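Local coordinates for beta-1,4-galactanase (Thielavia heterothallica, PDB 1HJS), which hydrolyses the beta-1,4-galactosidic linkages of type I arabinogalactans as a family 53 glycoside hydrolase, at residues Q46-N51 against D60-I65; G124-I129 against L169-K174; A151-L156 against T193-Q198. All blocks are in the same frame, centred on the assembly; numbering follows the deposited sequence.

Contact 1 (Q46-N51 against D60-I65); sequences QRVWVN and DYNIAI. With SO4 (sulfate ion), chain F.
The side-chain amide nitrogen NE2 of Gln-46 donates two hydrogen bonds, both to Asn-62. One runs from NE2 of Gln-46 to OD1 of Asn-62 (2.9 Å), the other to the backbone O of Asn-62 (3.2 Å). Both acceptors are met in their carbonyl planes, on a lone pair. Asn-62 answers from its own amide, sending ND2 to the backbone O of Arg-47 at 3.0 Å; here the donor stands above the carbonyl plane. Asn-62 thus accepts from Gln-46 and donates to Arg-47; the two amide planes are 26° apart. ND2 of Asn-62 also donates to O of Asn-58, which holds the amide's rotation. These bonds tie strand 43-48 to helix 59-71 in a beta-alpha-beta unit of the TIM barrel, residues 60-65 running at 157° to strand residues 46-48. The extended chain of Gln-46 brings its amide tip to tip with Ile-65, CD of Gln-46 3.5 Å from CD1 of Ile-65, while OE1 accepts a hydrogen bond from NE1 of Trp-9. The side chains of Val-48 and Asn-62 cross obliquely, CG2 of Val-48 3.5 Å from ND2 of Asn-62. Arg-47 points away from the helix and forms a salt bridge with Glu-297, its side chain about 7 Å from that of Glu-245, the probable catalytic nucleophile. ND2 of Asn-51 donates to O4 of a sulfate ion, probably from the crystallisation liquor, at 3.2 Å.

Contact 2 (G124-I129 against L169-K174); sequences GIQPTI and LSPKPK
Leu-169 crosses Pro-127 at about a right angle, its CD2 4.0 Å from CD of the proline ring. The same methyl, CD2 of Leu-169, lies 3.4 Å from the backbone O of Ile-125, so one branch of the leucine meets both ring and peptide. Gln-126 has CG anti to its carbonyl carbon and bends at chi2 (82°). Its aliphatic part lies against the other segment, CG of Gln-126 3.2 Å from the carbonyl O of Ser-170 and, more loosely, near the ring of Pro-171, which follows a cis peptide bond. The polar end is engaged outside these segments: NE2 donates to OE1 of Gln-121, which also accepts from the backbone N of Ser-170. Both segments lead from outer helices into neighbouring parallel strands of the TIM barrel, 129-132 and 174-179, and the pairing begins where N of Lys-174 donates to O of Thr-128 at 2.9 Å. That bond is almost straight at the hydrogen (177°), although the donor lies above the carbonyl plane. Ile-129 and Lys-174 form a parallel bridge with their CB atoms on the same face of the sheet; the lysine then extends away to Tyr-4 and a salt bridge with Glu-240. Just before the strands, CB of Pro-173 is pressed to 3.0 Å from O of Pro-127, a tight contact. A water bridges the two segments, donating to O of Pro-127 and O of Pro-171.

Contact 3 (A151-L156 against T193-Q198); sequences ANIARL and TNVLKQ
This is van der Waals packing on the outer layer of the protein, partly between apolar side chains and partly of alanine against backbone and a glutamine chain. It joins helix 150-165 near its start to residues 193-198, toward the C-terminal end of helix 185-196. Ala-154 sits at the centre, its CA 5.4 Å from that of Val-195. Its small CB points at the other segment and touches backbone and side chain at once: it lies 3.6 Å from O of Val-195 and 3.7 Å from CB of Gln-198. Next to it, Ile-153 and Val-195 cross at about a right angle, with CG2 of Ile-153 4.1 Å from CG2 of Val-195. Gln-198 has CG anti to its carbonyl carbon and a bend at chi2 (-51°), so that OE1 comes within 3.6 Å of CA of Ala-151. NE2 of Gln-198 turns to its own segment and donates to O of Asn-194 at 3.0 Å, nearly along the C=O axis, which fixes the amide's rotation with OE1 turned to Ala-151. Trp-150 adds further cover, touching Asn-194, Val-195 and Gln-198. The contact joins two neighbouring helices of the outer layer of the TIM barrel.

In the fold
The three contacts sample different layers of one TIM barrel. Contact 1 joins a barrel strand to the helix that follows it, contact 2 joins the approaches of two neighbouring strands, and contact 3 joins two outer helices. Their centres lie about 14, 16 and 22 Å from the centre of the chain. Contact 1 is fully buried and mainly polar, built on side-chain amides; contact 2 is partly buried and combines backbone pairing, proline packing and a water; contact 3 is mostly buried yet peripheral, and rests on van der Waals packing. Segment 151-156 falls between the two segments of contact 2, and 169-174 between the two of contact 3, although their nearest atoms stay about 14 Å apart.

Contact 1 (Q46-N51 against D60-I65)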
loop_
_atom_site.group_PDB
_atom_site.type_symbol
_atom_site.label_atom_id
_atom_site.label_comp_id
_atom_site.label_asym_id
_atom_site.label_seq_id
_atom_site.Cartn_x
_atom_site.Cartn_y
_atom_site.Cartn_z
ATOM N N GLN A 46 -3.428 -5.695 0.669
ATOM C CA GLN A 46 -2.749 -6.971 0.469
ATOM C C GLN A 46 -1.853 -6.941 -0.770
ATOM O O GLN A 46 -2.289 -6.535 -1.853
ATOM C CB GLN A 46 -3.789 -8.090 0.312
ATOM C CG GLN A 46 -4.776 -8.176 1.467
ATOM C CD GLN A 46 -5.831 -9.251 1.272
ATOM O OE1 GLN A 46 -6.747 -9.380 2.082
ATOM N NE2 GLN A 46 -5.706 -10.025 0.196
ATOM N N ARG A 47 -0.603 -7.365 -0.615
ATOM C CA ARG A 47 0.314 -7.385 -1.748
ATOM C C ARG A 47 0.117 -8.665 -2.544
ATOM O O ARG A 47 -0.017 -9.750 -1.976
ATOM C CB ARG A 47 1.774 -7.281 -1.281
ATOM C CG ARG A 47 2.177 -8.270 -0.195
ATOM C CD ARG A 47 3.668 -8.157 0.133
ATOM N NE ARG A 47 4.017 -8.889 1.350
ATOM C CZ ARG A 47 3.848 -8.419 2.584
ATOM N NH1 ARG A 47 3.346 -7.206 2.776
ATOM N NH2 ARG A 47 4.155 -9.175 3.632
ATOM N N VAL A 48 0.096 -8.529 -3.865
ATOM C CA VAL A 48 -0.083 -9.677 -4.739
ATOM C C VAL A 48 1.141 -9.863 -5.623
ATOM O O VAL A 48 1.542 -8.948 -6.338
ATOM C CB VAL A 48 -1.318 -9.500 -5.652
ATOM C CG1 VAL A 48 -1.461 -10.708 -6.575
ATOM C CG2 VAL A 48 -2.567 -9.318 -4.807
ATOM N N TRP A 49 1.737 -11.047 -5.557
ATOM C CA TRP A 49 2.892 -11.365 -6.381
ATOM C C TRP A 49 2.421 -12.353 -7.445
ATOM O O TRP A 49 1.478 -13.114 -7.223
ATOM C CB TRP A 49 4.021 -11.952 -5.524
ATOM C CG TRP A 49 4.617 -10.939 -4.569
ATOM C CD1 TRP A 49 4.340 -9.596 -4.512
ATOM C CD2 TRP A 49 5.602 -11.185 -3.556
ATOM N NE1 TRP A 49 5.095 -8.995 -3.527
ATOM C CE2 TRP A 49 5.876 -9.946 -2.926
ATOM C CE3 TRP A 49 6.281 -12.331 -3.120
ATOM C CZ2 TRP A 49 6.802 -9.823 -1.880
ATOM C CZ3 TRP A 49 7.205 -12.207 -2.076
ATOM C CH2 TRP A 49 7.454 -10.961 -1.471
ATOM N N VAL A 50 3.077 -12.334 -8.600
ATOM C CA VAL A 50 2.684 -13.184 -9.717
ATOM C C VAL A 50 2.874 -14.684 -9.510
ATOM O O VAL A 50 1.891 -15.433 -9.468
ATOM C CB VAL A 50 3.409 -12.737 -11.002
ATOM C CG1 VAL A 50 2.980 -13.600 -12.178
ATOM C CG2 VAL A 50 3.101 -11.268 -11.268
ATOM N N ASN A 51 4.120 -15.130 -9.392
ATOM C CA ASN A 51 4.407 -16.550 -9.185
ATOM C C ASN A 51 5.491 -16.808 -8.148
ATOM O O ASN A 51 6.500 -17.445 -8.443
ATOM C CB ASN A 51 4.829 -17.210 -10.499
ATOM C CG ASN A 51 3.652 -17.572 -11.370
ATOM O OD1 ASN A 51 2.807 -18.383 -10.982
ATOM N ND2 ASN A 51 3.587 -16.980 -12.560
ATOM N N ASP A 60 -3.881 -17.054 -4.954
ATOM C CA ASP A 60 -4.648 -17.957 -4.096
ATOM C C ASP A 60 -4.543 -17.529 -2.639
ATOM O O ASP A 60 -5.527 -17.539 -1.903
ATOM C CB ASP A 60 -4.151 -19.398 -4.227
ATOM C CG ASP A 60 -4.561 -20.040 -5.537
ATOM O OD1 ASP A 60 -5.601 -19.634 -6.097
ATOM O OD2 ASP A 60 -3.851 -20.958 -5.991
ATOM N N TYR A 61 -3.331 -17.171 -2.230
ATOM C CA TYR A 61 -3.069 -16.726 -0.866
ATOM C C TYR A 61 -3.933 -15.507 -0.570
ATOM O O TYR A 61 -4.561 -15.411 0.483
ATOM C CB TYR A 61 -1.582 -16.378 -0.729
ATOM C CG TYR A 61 -1.167 -15.814 0.613
ATOM C CD1 TYR A 61 -1.395 -14.476 0.936
ATOM C CD2 TYR A 61 -0.521 -16.618 1.553
ATOM C CE1 TYR A 61 -0.982 -13.950 2.169
ATOM C CE2 TYR A 61 -0.108 -16.106 2.781
ATOM C CZ TYR A 61 -0.340 -14.776 3.086
ATOM O OH TYR A 61 0.059 -14.285 4.312
ATOM N N ASN A 62 -3.974 -14.581 -1.521
ATOM C CA ASN A 62 -4.749 -13.359 -1.372
ATOM C C ASN A 62 -6.259 -13.562 -1.392
ATOM O O ASN A 62 -6.992 -12.864 -0.693
ATOM C CB ASN A 62 -4.333 -12.364 -2.448
ATOM C CG ASN A 62 -3.128 -11.557 -2.034
ATOM O OD1 ASN A 62 -3.239 -10.644 -1.217
ATOM N ND2 ASN A 62 -1.963 -11.902 -2.575
ATOM N N ILE A 63 -6.732 -14.507 -2.195
ATOM C CA ILE A 63 -8.165 -14.764 -2.238
ATOM C C ILE A 63 -8.590 -15.360 -0.901
ATOM O O ILE A 63 -9.644 -15.025 -0.365
ATOM C CB ILE A 63 -8.528 -15.723 -3.404
ATOM C CG1 ILE A 63 -8.418 -14.962 -4.729
ATOM C CG2 ILE A 63 -9.944 -16.280 -3.215
ATOM C CD1 ILE A 63 -8.585 -15.820 -5.963
ATOM N N ALA A 64 -7.750 -16.224 -0.343
ATOM C CA ALA A 64 -8.065 -16.847 0.939
ATOM C C ALA A 64 -8.225 -15.810 2.055
ATOM O O ALA A 64 -9.211 -15.841 2.797
ATOM C CB ALA A 64 -6.992 -17.861 1.312
ATOM N N ILE A 65 -7.274 -14.887 2.185
ATOM C CA ILE A 65 -7.402 -13.894 3.246
ATOM C C ILE A 65 -8.418 -12.810 2.904
ATOM O O ILE A 65 -9.018 -12.222 3.800
ATOM C CB ILE A 65 -6.039 -13.262 3.630
ATOM C CG1 ILE A 65 -5.405 -12.547 2.435
ATOM C CG2 ILE A 65 -5.101 -14.349 4.141
ATOM C CD1 ILE A 65 -4.109 -11.823 2.797
HETATM S S SO4 F . 1.522 -15.984 -15.342
HETATM O O1 SO4 F . 0.704 -14.591 -15.195
HETATM O O2 SO4 F . 1.154 -16.503 -16.645
HETATM O O3 SO4 F . 2.805 -15.763 -15.224
HETATM O O4 SO4 F . 0.932 -16.813 -14.322
#

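Contact 2 (G124-I129 against L169-K174)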
loop_
_atom_site.group_PDB
_atom_site.type_symbol
_atom_site.label_atom_id
_atom_site.label_comp_id
_atom_site.label_asym_id
_atom_site.label_seq_id
_atom_site.Cartn_x
_atom_site.Cartn_y
_atom_site.Cartn_z
ATOM N N GLY A 124 -15.991 -13.945 -5.310
ATOM C CA GLY A 124 -16.837 -13.039 -4.554
ATOM C C GLY A 124 -16.084 -11.878 -3.927
ATOM O O GLY A 124 -16.570 -11.241 -2.987
ATOM N N ILE A 125 -14.894 -11.596 -4.450
ATOM C CA ILE A 125 -14.081 -10.505 -3.925
ATOM C C ILE A 125 -14.031 -9.319 -4.885
ATOM O O ILE A 125 -13.485 -9.423 -5.982
ATOM C CB ILE A 125 -12.626 -10.970 -3.655
ATOM C CG1 ILE A 125 -12.621 -12.158 -2.687
ATOM C CG2 ILE A 125 -11.800 -9.814 -3.097
ATOM C CD1 ILE A 125 -13.246 -11.864 -1.337
ATOM N N GLN A 126 -14.620 -8.201 -4.473
ATOM C CA GLN A 126 -14.597 -6.986 -5.275
ATOM C C GLN A 126 -13.802 -5.950 -4.492
ATOM O O GLN A 126 -14.353 -5.215 -3.674
ATOM C CB GLN A 126 -16.012 -6.450 -5.528
ATOM C CG GLN A 126 -16.885 -7.317 -6.424
ATOM C CD GLN A 126 -17.540 -8.462 -5.673
ATOM O OE1 GLN A 126 -17.985 -8.296 -4.536
ATOM N NE2 GLN A 126 -17.621 -9.625 -6.314
ATOM N N PRO A 127 -12.482 -5.889 -4.720
ATOM C CA PRO A 127 -11.691 -4.901 -3.980
ATOM C C PRO A 127 -12.191 -3.479 -4.186
ATOM O O PRO A 127 -12.690 -3.131 -5.257
ATOM C CB PRO A 127 -10.265 -5.118 -4.508
ATOM C CG PRO A 127 -10.460 -5.759 -5.842
ATOM C CD PRO A 127 -11.644 -6.672 -5.644
ATOM N N THR A 128 -12.078 -2.657 -3.150
ATOM C CA THR A 128 -12.510 -1.272 -3.254
ATOM C C THR A 128 -11.409 -0.466 -3.933
ATOM O O THR A 128 -11.668 0.567 -4.544
ATOM C CB THR A 128 -12.806 -0.673 -1.864
ATOM O OG1 THR A 128 -11.715 -0.955 -0.980
ATOM C CG2 THR A 128 -14.080 -1.272 -1.291
ATOM N N ILE A 129 -10.181 -0.966 -3.828
ATOM C CA ILE A 129 -9.017 -0.307 -4.416
ATOM C C ILE A 129 -8.057 -1.323 -5.024
ATOM O O ILE A 129 -7.847 -2.406 -4.476
ATOM C CB ILE A 129 -8.212 0.486 -3.349
ATOM C CG1 ILE A 129 -9.102 1.535 -2.685
ATOM C CG2 ILE A 129 -6.992 1.150 -3.999
ATOM C CD1 ILE A 129 -8.408 2.280 -1.547
ATOM N N LEU A 169 -15.289 -7.681 -12.588
ATOM C CA LEU A 169 -15.432 -7.139 -11.242
ATOM C C LEU A 169 -16.627 -6.201 -11.181
ATOM O O LEU A 169 -16.711 -5.237 -11.947
ATOM C CB LEU A 169 -14.165 -6.381 -10.823
ATOM C CG LEU A 169 -12.959 -7.226 -10.397
ATOM C CD1 LEU A 169 -11.738 -6.327 -10.210
ATOM C CD2 LEU A 169 -13.280 -7.961 -9.100
ATOM N N SER A 170 -17.550 -6.482 -10.268
ATOM C CA SER A 170 -18.736 -5.649 -10.119
ATOM C C SER A 170 -19.165 -5.601 -8.655
ATOM O O SER A 170 -19.579 -6.614 -8.087
ATOM C CB SER A 170 -19.875 -6.200 -10.982
ATOM O OG SER A 170 -20.992 -5.326 -10.973
ATOM N N PRO A 171 -19.084 -4.417 -8.031
ATOM C CA PRO A 171 -18.629 -3.162 -8.643
ATOM C C PRO A 171 -17.135 -3.107 -8.948
ATOM O O PRO A 171 -16.350 -3.906 -8.432
ATOM C CB PRO A 171 -19.043 -2.117 -7.614
ATOM C CG PRO A 171 -18.839 -2.851 -6.325
ATOM C CD PRO A 171 -19.453 -4.205 -6.619
ATOM N N LYS A 172 -16.756 -2.157 -9.798
ATOM C CA LYS A 172 -15.358 -1.955 -10.175
ATOM C C LYS A 172 -14.607 -1.293 -9.027
ATOM O O LYS A 172 -15.188 -0.550 -8.239
ATOM C CB LYS A 172 -15.260 -1.035 -11.393
ATOM C CG LYS A 172 -14.747 -1.704 -12.644
ATOM C CD LYS A 172 -15.700 -2.766 -13.088
ATOM C CE LYS A 172 -15.196 -3.494 -14.312
ATOM N NZ LYS A 172 -16.232 -4.482 -14.707
ATOM N N PRO A 173 -13.301 -1.562 -8.915
ATOM C CA PRO A 173 -12.521 -0.948 -7.840
ATOM C C PRO A 173 -11.983 0.389 -8.328
ATOM O O PRO A 173 -11.999 0.671 -9.529
ATOM C CB PRO A 173 -11.391 -1.942 -7.640
ATOM C CG PRO A 173 -11.105 -2.362 -9.060
ATOM C CD PRO A 173 -12.501 -2.574 -9.633
ATOM N N LYS A 174 -11.520 1.211 -7.396
ATOM C CA LYS A 174 -10.906 2.472 -7.768
ATOM C C LYS A 174 -9.496 2.058 -8.187
ATOM O O LYS A 174 -8.870 1.219 -7.532
ATOM C CB LYS A 174 -10.854 3.420 -6.569
ATOM C CG LYS A 174 -12.220 3.965 -6.171
ATOM C CD LYS A 174 -12.126 4.854 -4.941
ATOM C CE LYS A 174 -13.486 5.448 -4.580
ATOM N NZ LYS A 174 -13.427 6.216 -3.299
HETATM O O HOH W 1 -13.842 -4.588 -7.400
#

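Contact 3 (A151-L156 against T193-Q198)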
loop_
_atom_site.group_PDB
_atom_site.type_symbol
_atom_site.label_atom_id
_atom_site.label_comp_id
_atom_site.label_asym_id
_atom_site.label_seq_id
_atom_site.Cartn_x
_atom_site.Cartn_y
_atom_site.Cartn_z
ATOM N N ALA A 151 7.293 6.434 -22.410
ATOM C CA ALA A 151 6.340 5.898 -23.373
ATOM C C ALA A 151 5.910 4.490 -22.961
ATOM O O ALA A 151 4.719 4.169 -22.951
ATOM C CB ALA A 151 6.964 5.876 -24.774
ATOM N N ASN A 152 6.881 3.654 -22.607
ATOM C CA ASN A 152 6.597 2.281 -22.201
ATOM C C ASN A 152 5.805 2.225 -20.897
ATOM O O ASN A 152 4.876 1.435 -20.759
ATOM C CB ASN A 152 7.901 1.487 -22.051
ATOM C CG ASN A 152 8.501 1.085 -23.394
ATOM O OD1 ASN A 152 7.967 1.420 -24.453
ATOM N ND2 ASN A 152 9.608 0.359 -23.352
ATOM N N ILE A 153 6.182 3.060 -19.938
ATOM C CA ILE A 153 5.493 3.098 -18.651
ATOM C C ILE A 153 4.023 3.469 -18.837
ATOM O O ILE A 153 3.132 2.802 -18.308
ATOM C CB ILE A 153 6.155 4.119 -17.703
ATOM C CG1 ILE A 153 7.580 3.664 -17.377
ATOM C CG2 ILE A 153 5.329 4.262 -16.427
ATOM C CD1 ILE A 153 8.370 4.669 -16.567
ATOM N N ALA A 154 3.770 4.531 -19.596
ATOM C CA ALA A 154 2.399 4.966 -19.840
ATOM C C ALA A 154 1.608 3.854 -20.527
ATOM O O ALA A 154 0.458 3.592 -20.181
ATOM C CB ALA A 154 2.390 6.229 -20.704
ATOM N N ARG A 155 2.237 3.202 -21.499
ATOM C CA ARG A 155 1.591 2.127 -22.238
ATOM C C ARG A 155 1.265 0.943 -21.332
ATOM O O ARG A 155 0.170 0.375 -21.395
ATOM C CB ARG A 155 2.497 1.676 -23.381
ATOM C CG ARG A 155 1.974 0.490 -24.154
ATOM C CD ARG A 155 1.716 0.854 -25.606
ATOM N NE ARG A 155 2.158 -0.215 -26.497
ATOM C CZ ARG A 155 3.262 -0.169 -27.236
ATOM N NH1 ARG A 155 4.049 0.901 -27.207
ATOM N NH2 ARG A 155 3.586 -1.204 -27.994
ATOM N N LEU A 156 2.222 0.569 -20.491
ATOM C CA LEU A 156 2.020 -0.544 -19.576
ATOM C C LEU A 156 0.890 -0.242 -18.591
ATOM O O LEU A 156 0.002 -1.073 -18.382
ATOM C CB LEU A 156 3.321 -0.845 -18.819
ATOM C CG LEU A 156 4.456 -1.452 -19.654
ATOM C CD1 LEU A 156 5.747 -1.459 -18.843
ATOM C CD2 LEU A 156 4.084 -2.869 -20.078
ATOM N N THR A 193 3.907 14.083 -14.510
ATOM C CA THR A 193 3.982 14.957 -15.677
ATOM C C THR A 193 4.515 14.208 -16.900
ATOM O O THR A 193 3.928 14.267 -17.983
ATOM C CB THR A 193 4.880 16.176 -15.405
ATOM O OG1 THR A 193 4.302 16.969 -14.358
ATOM C CG2 THR A 193 5.017 17.031 -16.664
ATOM N N ASN A 194 5.619 13.490 -16.724
ATOM C CA ASN A 194 6.219 12.755 -17.831
ATOM C C ASN A 194 5.413 11.550 -18.296
ATOM O O ASN A 194 5.411 11.213 -19.478
ATOM C CB ASN A 194 7.639 12.335 -17.462
ATOM C CG ASN A 194 8.617 13.487 -17.546
ATOM O OD1 ASN A 194 8.801 14.072 -18.612
ATOM N ND2 ASN A 194 9.246 13.824 -16.424
ATOM N N VAL A 195 4.726 10.895 -17.371
ATOM C CA VAL A 195 3.913 9.749 -17.735
ATOM C C VAL A 195 2.655 10.193 -18.487
ATOM O O VAL A 195 2.316 9.627 -19.527
ATOM C CB VAL A 195 3.500 8.946 -16.483
ATOM C CG1 VAL A 195 2.441 7.913 -16.842
ATOM C CG2 VAL A 195 4.722 8.248 -15.898
ATOM N N LEU A 196 1.984 11.216 -17.970
ATOM C CA LEU A 196 0.747 11.702 -18.577
ATOM C C LEU A 196 0.917 12.430 -19.905
ATOM O O LEU A 196 -0.012 12.473 -20.711
ATOM C CB LEU A 196 0.002 12.602 -17.586
ATOM C CG LEU A 196 -0.516 11.876 -16.337
ATOM C CD1 LEU A 196 -1.093 12.877 -15.347
ATOM C CD2 LEU A 196 -1.572 10.858 -16.748
ATOM N N LYS A 197 2.095 13.000 -20.141
ATOM C CA LYS A 197 2.331 13.723 -21.388
ATOM C C LYS A 197 2.463 12.778 -22.582
ATOM O O LYS A 197 2.462 13.217 -23.728
ATOM C CB LYS A 197 3.588 14.593 -21.270
ATOM C CG LYS A 197 4.872 13.804 -21.105
ATOM C CD LYS A 197 6.062 14.701 -20.777
ATOM C CE LYS A 197 6.435 15.607 -21.933
ATOM N NZ LYS A 197 7.665 16.405 -21.621
ATOM N N GLN A 198 2.564 11.479 -22.312
ATOM C CA GLN A 198 2.698 10.497 -23.380
ATOM C C GLN A 198 1.409 10.341 -24.188
ATOM O O GLN A 198 1.449 10.026 -25.377
ATOM C CB GLN A 198 3.114 9.140 -22.807
ATOM C CG GLN A 198 4.442 9.164 -22.070
ATOM C CD GLN A 198 5.550 9.799 -22.892
ATOM O OE1 GLN A 198 5.799 9.401 -24.031
ATOM N NE2 GLN A 198 6.223 10.790 -22.316
#